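Local coordinates for uncharacterized protein (Shigella flexneri 5a str. M90T, PDB 5EUR) that is of unknown function, carries a DUF6971 domain and may self-associate through its N-terminal segment, beta-hairpin and helices, at the interface of chains A and B. Coordinates in Å, arbitrary orientation; residue numbers count along the deposited sequence, not the author numbering. Chains: chain A/B, Uncharacterized protein.

Contact 1: the interface of chains A and B. Residues chain A 33-34, 37-38, 41-42; chain B 2-5, 38-39, 42, 49.
Helix 28-43 of chain A presents one regular helical face to the extended N-terminal segment of chain B, where B:Ile3 to B:Tyr5 keep psi near 150°, and to the end of helix 28-42. In this DUF6971 protein the tail lies along the partner's helix and meets it with an amide pair. The side-chain amide of A:Asn41, its CG beside the backbone N (chi1 -83°), pairs with the backbone of B:Ile3. A:Asn41 OD1 accepts from B:Ile3 N at 2.9 Å on a lone pair in the carbonyl plane. A:Asn41 ND2 gives an almost straight bond to B:Ile3 O (3.1 Å, 174° at H), and the two bonds together fix the amide's rotation. B:Asn49 ND2 in turn holds B:Ser2 OG at 2.6 Å.

The ring of B:Tyr5 is sandwiched: the methyl CG2 of A:Thr37 lies over one face, offset toward the rim, and B:Met39 CE covers the centre of the other. The phenol B:Tyr5 OH hydrogen-bonds A:Thr38 OG1 at 2.6 Å. A:Thr38 OG1, anti to its own carbonyl carbon, also donates to A:Ile34 O at 2.7 Å. B:Ser42 OG turns back to B:Met39 O, leaving its CB against A:Asn41 CB.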
# COMPACT_ATOMS: atom_id res chain seq x y z
N GLU A 33 5.78 6.27 -5.67
CA GLU A 33 6.37 5.21 -6.48
C GLU A 33 5.65 3.87 -6.33
O GLU A 33 5.57 3.11 -7.30
CB GLU A 33 7.85 5.04 -6.10
CG GLU A 33 8.70 6.29 -6.29
CD GLU A 33 9.11 6.51 -7.73
OE1 GLU A 33 8.75 5.68 -8.59
OE2 GLU A 33 9.79 7.53 -8.00
N ILE A 34 5.16 3.55 -5.13
CA ILE A 34 4.50 2.26 -4.91
C ILE A 34 2.98 2.41 -4.88
O ILE A 34 2.26 1.75 -5.65
CB ILE A 34 5.00 1.59 -3.61
CG1 ILE A 34 6.51 1.37 -3.66
CG2 ILE A 34 4.26 0.28 -3.37
CD1 ILE A 34 6.94 0.23 -4.55
N THR A 37 1.13 4.19 -8.10
CA THR A 37 1.32 3.33 -9.26
C THR A 37 0.42 2.10 -9.16
O THR A 37 -0.23 1.72 -10.14
CB THR A 37 2.78 2.90 -9.34
OG1 THR A 37 3.61 4.08 -9.36
CG2 THR A 37 3.03 2.06 -10.58
N THR A 38 0.33 1.51 -7.97
CA THR A 38 -0.48 0.30 -7.83
C THR A 38 -1.97 0.63 -7.91
O THR A 38 -2.74 -0.13 -8.51
CB THR A 38 -0.13 -0.41 -6.52
OG1 THR A 38 1.30 -0.61 -6.48
CG2 THR A 38 -0.84 -1.76 -6.46
N ASN A 41 -2.61 1.08 -11.69
CA ASN A 41 -2.60 -0.21 -12.38
C ASN A 41 -3.85 -1.02 -12.06
O ASN A 41 -4.41 -1.70 -12.93
CB ASN A 41 -1.35 -1.01 -11.99
CG ASN A 41 -0.13 -0.60 -12.81
OD1 ASN A 41 -0.28 -0.03 -13.88
ND2 ASN A 41 1.07 -0.92 -12.32
N SER A 42 -4.30 -0.98 -10.81
CA SER A 42 -5.48 -1.74 -10.43
C SER A 42 -6.75 -1.20 -11.07
O SER A 42 -7.76 -1.93 -11.12
CB SER A 42 -5.61 -1.78 -8.90
OG SER A 42 -6.23 -0.61 -8.41
N SER B 2 0.31 -2.66 -18.06
CA SER B 2 0.46 -1.93 -16.81
C SER B 2 1.63 -0.97 -16.90
O SER B 2 2.48 -1.09 -17.78
CB SER B 2 0.67 -2.90 -15.63
OG SER B 2 1.98 -3.46 -15.65
N ILE B 3 1.67 -0.00 -16.03
CA ILE B 3 2.82 0.90 -16.01
C ILE B 3 3.87 0.32 -15.09
O ILE B 3 3.57 -0.33 -14.08
CB ILE B 3 2.42 2.34 -15.62
CG1 ILE B 3 1.82 2.38 -14.22
CG2 ILE B 3 1.47 2.95 -16.66
CD1 ILE B 3 1.69 3.81 -13.69
N SER B 4 5.13 0.54 -15.44
CA SER B 4 6.22 -0.07 -14.71
C SER B 4 6.51 0.70 -13.43
O SER B 4 6.21 1.88 -13.29
CB SER B 4 7.49 -0.11 -15.57
OG SER B 4 7.22 -0.78 -16.78
N TYR B 5 7.14 -0.01 -12.50
CA TYR B 5 7.71 0.60 -11.32
C TYR B 5 9.17 0.92 -11.60
O TYR B 5 9.83 0.26 -12.41
CB TYR B 5 7.60 -0.35 -10.11
CG TYR B 5 6.17 -0.70 -9.73
CD1 TYR B 5 5.54 -0.05 -8.67
CD2 TYR B 5 5.45 -1.68 -10.41
CE1 TYR B 5 4.21 -0.36 -8.33
CE2 TYR B 5 4.15 -1.99 -10.08
CZ TYR B 5 3.54 -1.33 -9.02
OH TYR B 5 2.24 -1.63 -8.69
N THR B 38 -0.34 -7.28 -4.20
CA THR B 38 -1.21 -6.33 -4.91
C THR B 38 -0.51 -5.71 -6.11
O THR B 38 -1.14 -5.50 -7.16
CB THR B 38 -1.69 -5.26 -3.93
OG1 THR B 38 -2.26 -5.91 -2.78
CG2 THR B 38 -2.78 -4.39 -4.59
N MET B 39 0.77 -5.39 -5.98
CA MET B 39 1.53 -4.89 -7.14
C MET B 39 1.47 -5.88 -8.28
O MET B 39 1.15 -5.54 -9.44
CB MET B 39 2.98 -4.62 -6.75
CG MET B 39 3.19 -3.47 -5.75
SD MET B 39 4.87 -3.46 -5.05
CE MET B 39 5.85 -3.19 -6.53
N SER B 42 -1.92 -6.25 -9.86
CA SER B 42 -2.24 -5.07 -10.67
C SER B 42 -1.53 -5.09 -12.02
O SER B 42 -1.92 -4.30 -12.91
CB SER B 42 -1.92 -3.79 -9.90
OG SER B 42 -0.54 -3.45 -10.01
N ASN B 49 6.43 -6.54 -16.68
CA ASN B 49 6.38 -5.81 -15.42
C ASN B 49 6.47 -6.75 -14.23
O ASN B 49 7.23 -6.50 -13.28
CB ASN B 49 5.11 -4.96 -15.35
CG ASN B 49 5.16 -3.89 -14.27
OD1 ASN B 49 6.19 -3.70 -13.61
ND2 ASN B 49 4.06 -3.18 -14.11
O HOH W 1 -3.46 -3.28 -14.93

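Contact 2: the interface of chains A and B. Residues chain A 25-27, 29-30, 34, 119; chain B 21-24, 26.
At the apolar centre, A:Tyr30 lies against the stem of B:Gln24, whose CG sits over one face of the phenol ring, offset toward the rim. The shortest apolar contact joins A:Tyr30 CB and B:Gln24 CB at 3.5 Å. A:Tyr30 has its CG anti to the backbone N (chi1 176°), which sends the ring along the hairpin until its tip meets B:Leu26 CD1 head-on. Beside it, ring carbon CD2 of B:Phe22 meets CG1 of A:Ile34 at 3.8 Å, the two side chains crossing obliquely.

Outward from this core, B:Gln24 starts anti to its backbone N and bends at chi2 (64°), so that its amide reaches the end of strand 24-27 in chain A. There B:Gln24 OE1 accepts from A:Ser27 N at 2.8 Å, nearly along the C=O axis, while A:Leu26 CD2 rests near the amide carbon. B:Gln24 NE2 reaches water 2 at 3.0 Å, which also meets A:Glu25 O. A:Ser27 OG, in the crowded position between backbone N and carbonyl carbon, donates to B:Phe22 O at 2.7 Å from above the carbonyl plane. A:Ser27 OG also accepts from A:Tyr30 N at 3.1 Å, capping the start of helix 28-43. The site joins the beta-turn at B:Phe22 and B:Gly23 to the strand-helix junction of chain A, and so would join the two copies in the deposited assembly, which need not be the biological one.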
# COMPACT_ATOMS: atom_id res chain seq x y z
N GLU A 25 0.73 8.63 7.87
CA GLU A 25 1.92 9.28 7.37
C GLU A 25 2.79 8.26 6.65
O GLU A 25 3.05 7.16 7.16
CB GLU A 25 2.70 9.96 8.51
CG GLU A 25 3.84 10.81 7.98
CD GLU A 25 4.39 11.80 9.00
OE1 GLU A 25 4.02 11.71 10.19
OE2 GLU A 25 5.19 12.67 8.59
N LEU A 26 3.22 8.62 5.43
CA LEU A 26 4.05 7.78 4.59
C LEU A 26 5.16 8.62 3.98
O LEU A 26 4.97 9.80 3.72
CB LEU A 26 3.24 7.15 3.44
CG LEU A 26 2.06 6.24 3.78
CD1 LEU A 26 1.25 6.01 2.50
CD2 LEU A 26 2.60 4.94 4.33
N SER A 27 6.30 7.99 3.70
CA SER A 27 7.30 8.73 2.94
C SER A 27 6.71 9.07 1.58
O SER A 27 5.97 8.28 0.98
CB SER A 27 8.59 7.92 2.77
OG SER A 27 8.49 6.96 1.73
N LYS A 29 8.04 9.38 -1.36
CA LYS A 29 8.47 8.51 -2.45
C LYS A 29 7.79 7.14 -2.39
O LYS A 29 7.46 6.58 -3.43
CB LYS A 29 9.99 8.36 -2.43
CG LYS A 29 10.70 9.67 -2.74
CD LYS A 29 10.56 10.02 -4.21
CE LYS A 29 10.26 11.49 -4.40
NZ LYS A 29 8.82 11.67 -4.79
N TYR A 30 7.57 6.60 -1.19
CA TYR A 30 6.82 5.34 -1.12
C TYR A 30 5.41 5.54 -1.66
O TYR A 30 4.91 4.72 -2.44
CB TYR A 30 6.76 4.81 0.32
CG TYR A 30 5.91 3.57 0.45
CD1 TYR A 30 6.41 2.32 0.10
CD2 TYR A 30 4.60 3.65 0.91
CE1 TYR A 30 5.62 1.18 0.22
CE2 TYR A 30 3.80 2.53 1.01
CZ TYR A 30 4.32 1.30 0.67
OH TYR A 30 3.53 0.18 0.77
N ILE A 34 5.16 3.55 -5.13
CA ILE A 34 4.50 2.26 -4.91
C ILE A 34 2.98 2.41 -4.88
O ILE A 34 2.26 1.75 -5.65
CB ILE A 34 5.00 1.59 -3.61
CG1 ILE A 34 6.51 1.37 -3.66
CG2 ILE A 34 4.26 0.28 -3.37
CD1 ILE A 34 6.94 0.23 -4.55
N ARG A 119 16.93 10.37 12.50
CA ARG A 119 16.10 9.28 12.01
C ARG A 119 17.05 8.31 11.42
O ARG A 119 16.89 7.13 11.56
CB ARG A 119 15.07 9.69 11.02
CG ARG A 119 14.33 8.47 10.55
CD ARG A 119 12.91 8.75 10.13
NE ARG A 119 12.57 7.88 9.03
CZ ARG A 119 11.42 7.29 8.88
NH1 ARG A 119 10.46 7.49 9.79
NH2 ARG A 119 11.22 6.51 7.84
N VAL B 21 11.47 0.60 2.18
CA VAL B 21 11.04 0.66 0.78
C VAL B 21 10.83 2.12 0.43
O VAL B 21 9.89 2.74 0.94
CB VAL B 21 9.77 -0.16 0.54
CG1 VAL B 21 9.45 -0.21 -0.95
CG2 VAL B 21 9.92 -1.57 1.12
N PHE B 22 11.70 2.68 -0.41
CA PHE B 22 11.59 4.09 -0.82
C PHE B 22 11.44 5.01 0.39
O PHE B 22 10.60 5.92 0.41
CB PHE B 22 10.43 4.30 -1.81
CG PHE B 22 10.72 3.79 -3.19
CD1 PHE B 22 11.68 4.41 -3.98
CD2 PHE B 22 10.06 2.68 -3.70
CE1 PHE B 22 11.96 3.94 -5.25
CE2 PHE B 22 10.34 2.21 -4.97
CZ PHE B 22 11.29 2.84 -5.75
N GLY B 23 12.24 4.77 1.43
CA GLY B 23 12.24 5.60 2.62
C GLY B 23 11.16 5.29 3.64
O GLY B 23 11.12 5.95 4.68
N GLN B 24 10.29 4.31 3.36
CA GLN B 24 9.20 3.94 4.25
C GLN B 24 9.53 2.61 4.92
O GLN B 24 9.77 1.62 4.22
CB GLN B 24 7.88 3.78 3.47
CG GLN B 24 6.71 3.33 4.30
CD GLN B 24 6.34 4.33 5.36
OE1 GLN B 24 6.29 5.54 5.10
NE2 GLN B 24 6.09 3.86 6.58
N LEU B 26 8.33 -0.67 6.79
CA LEU B 26 7.13 -1.49 6.89
C LEU B 26 7.49 -2.82 7.50
O LEU B 26 8.60 -3.31 7.33
CB LEU B 26 6.51 -1.77 5.51
CG LEU B 26 6.09 -0.57 4.66
CD1 LEU B 26 5.78 -1.05 3.24
CD2 LEU B 26 4.88 0.08 5.26
O HOH W 2 4.97 5.91 8.50

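Contact 3: the interface of chains A and B. Residues chain A 123, 126-127; chain B 11-15, 17-20, 25.
Both A:Arg126 (chi1 -73°) and A:Phe127 (chi1 -58°) carry CG anti to the carbonyl carbon, and from the end of helix 119-127 they reach the loop between strands 10-12 and 18-21 of chain B, with B:Glu25 of strand 24-27, in a helix-end to strand-loop contact; a bend at chi3 (61°) turns the guanidinium toward B:Asp15. It grips that carboxylate end-on in a salt bridge, A:Arg126 NH2 to the syn lone pair of B:Asp15 OD1 at 2.9 Å and NH1 to OD2 from above the carboxylate plane; the two planes are well twisted. A:Arg126 NH2 also donates, in the guanidinium plane, to B:Thr18 OG1 at 3.0 Å, and A:Arg126 NE makes a second salt bridge with the syn lone pair of B:Glu25 OE2 at 3.0 Å. The guanidinium would help keep both carboxylates charged. B:Asp15 OD1 is itself positioned by B:Ser13 OG at 2.7 Å and by B:Glu17 N.

The ring of A:Phe127 lies flat beneath B:Leu20 CB, which stands over its centre, with B:Glu25 CD at the edge. B:Ala14 N donates to A:Arg126 O at 2.8 Å, nearly along the C=O axis. B:Thr18 OG1 donates a hydrogen bond to the anti lone pair of B:Glu25 OE2, 2.7 Å away.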
# COMPACT_ATOMS: atom_id res chain seq x y z
N LEU A 123 17.96 4.17 11.43
CA LEU A 123 17.85 3.35 10.25
C LEU A 123 19.17 2.67 9.98
O LEU A 123 19.21 1.59 9.49
CB LEU A 123 17.43 4.16 9.05
CG LEU A 123 16.01 4.68 8.98
CD1 LEU A 123 15.85 5.52 7.76
CD2 LEU A 123 14.98 3.59 9.01
N ARG A 126 19.46 -0.46 11.89
CA ARG A 126 18.58 -1.54 11.47
C ARG A 126 18.91 -2.06 10.07
O ARG A 126 18.78 -3.27 9.82
CB ARG A 126 17.11 -1.08 11.51
CG ARG A 126 16.55 -0.95 12.92
CD ARG A 126 15.02 -0.80 12.91
NE ARG A 126 14.35 -1.96 12.32
CZ ARG A 126 14.26 -3.15 12.91
NH1 ARG A 126 14.80 -3.35 14.10
NH2 ARG A 126 13.62 -4.15 12.31
N PHE A 127 19.33 -1.19 9.16
CA PHE A 127 19.55 -1.56 7.77
C PHE A 127 21.00 -1.39 7.33
O PHE A 127 21.32 -1.66 6.17
CB PHE A 127 18.63 -0.75 6.85
CG PHE A 127 17.16 -0.93 7.15
CD1 PHE A 127 16.44 -1.98 6.59
CD2 PHE A 127 16.50 -0.06 8.01
CE1 PHE A 127 15.09 -2.16 6.89
CE2 PHE A 127 15.16 -0.24 8.31
CZ PHE A 127 14.46 -1.29 7.74
N ALA B 11 15.42 -2.48 1.28
CA ALA B 11 16.44 -2.99 2.18
C ALA B 11 15.77 -3.81 3.27
O ALA B 11 14.78 -3.37 3.85
CB ALA B 11 17.23 -1.84 2.80
N LEU B 12 16.30 -4.99 3.55
CA LEU B 12 15.78 -5.83 4.62
C LEU B 12 16.54 -5.54 5.91
O LEU B 12 17.77 -5.41 5.89
CB LEU B 12 15.89 -7.30 4.22
CG LEU B 12 15.32 -8.41 5.10
CD1 LEU B 12 13.84 -8.22 5.37
CD2 LEU B 12 15.58 -9.76 4.43
N SER B 13 15.81 -5.43 7.01
CA SER B 13 16.42 -5.13 8.30
C SER B 13 17.30 -6.29 8.77
O SER B 13 17.16 -7.43 8.31
CB SER B 13 15.36 -4.85 9.37
OG SER B 13 14.69 -6.04 9.75
N ALA B 14 18.21 -5.97 9.69
CA ALA B 14 19.12 -6.99 10.21
C ALA B 14 18.37 -8.13 10.89
O ALA B 14 18.71 -9.30 10.71
CB ALA B 14 20.12 -6.35 11.18
N ASP B 15 17.33 -7.80 11.67
CA ASP B 15 16.52 -8.83 12.31
C ASP B 15 15.45 -9.40 11.40
O ASP B 15 14.68 -10.27 11.84
CB ASP B 15 15.91 -8.29 13.62
CG ASP B 15 14.93 -7.12 13.40
OD1 ASP B 15 14.46 -6.90 12.27
OD2 ASP B 15 14.66 -6.40 14.38
N GLU B 17 12.72 -8.28 10.38
CA GLU B 17 11.33 -8.02 10.72
C GLU B 17 10.73 -6.84 9.97
O GLU B 17 9.50 -6.73 9.90
CB GLU B 17 11.19 -7.81 12.23
CG GLU B 17 11.39 -9.10 13.01
CD GLU B 17 11.21 -8.94 14.50
OE1 GLU B 17 10.93 -7.81 14.95
OE2 GLU B 17 11.35 -9.95 15.22
N THR B 18 11.54 -5.94 9.43
CA THR B 18 11.03 -4.83 8.63
C THR B 18 11.83 -4.70 7.34
O THR B 18 12.93 -5.23 7.19
CB THR B 18 11.05 -3.49 9.39
OG1 THR B 18 12.40 -3.15 9.72
CG2 THR B 18 10.19 -3.56 10.65
N VAL B 19 11.23 -3.96 6.41
CA VAL B 19 11.88 -3.56 5.17
C VAL B 19 11.81 -2.04 5.10
O VAL B 19 10.92 -1.41 5.68
CB VAL B 19 11.20 -4.18 3.93
CG1 VAL B 19 11.41 -5.69 3.89
CG2 VAL B 19 9.71 -3.88 3.94
N LEU B 20 12.77 -1.46 4.39
CA LEU B 20 12.80 -0.04 4.09
C LEU B 20 12.61 0.06 2.58
O LEU B 20 13.47 -0.39 1.82
CB LEU B 20 14.12 0.60 4.53
CG LEU B 20 14.24 2.11 4.37
CD1 LEU B 20 13.30 2.82 5.34
CD2 LEU B 20 15.68 2.50 4.59
N GLU B 25 9.50 2.58 6.25
CA GLU B 25 9.70 1.33 6.97
C GLU B 25 8.36 0.62 7.13
O GLU B 25 7.36 1.23 7.53
CB GLU B 25 10.36 1.57 8.33
CG GLU B 25 10.81 0.26 9.00
CD GLU B 25 11.79 0.45 10.16
OE1 GLU B 25 11.97 1.61 10.61
OE2 GLU B 25 12.37 -0.56 10.61
O HOH W 3 19.59 -3.86 4.61

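The three contacts belong to one interface between chains A and B. The C-alpha centres of contact 1 and contact 2 are about 16 Å apart, those of contact 2 and contact 3 about 12 Å, and those of contact 1 and contact 3 about 23 Å. Contacts 1 and 2 share A:Ile34 and use helix 28-43 of chain A, whereas helix 119-127 supplies contact 3 and, through the poorly ordered A:Arg119, touches contact 2. Strands 18-21 and 24-27 of chain B serve both contacts 2 and 3. The interface is not an exact two-fold, and the three-copy assembly may not be the biological one.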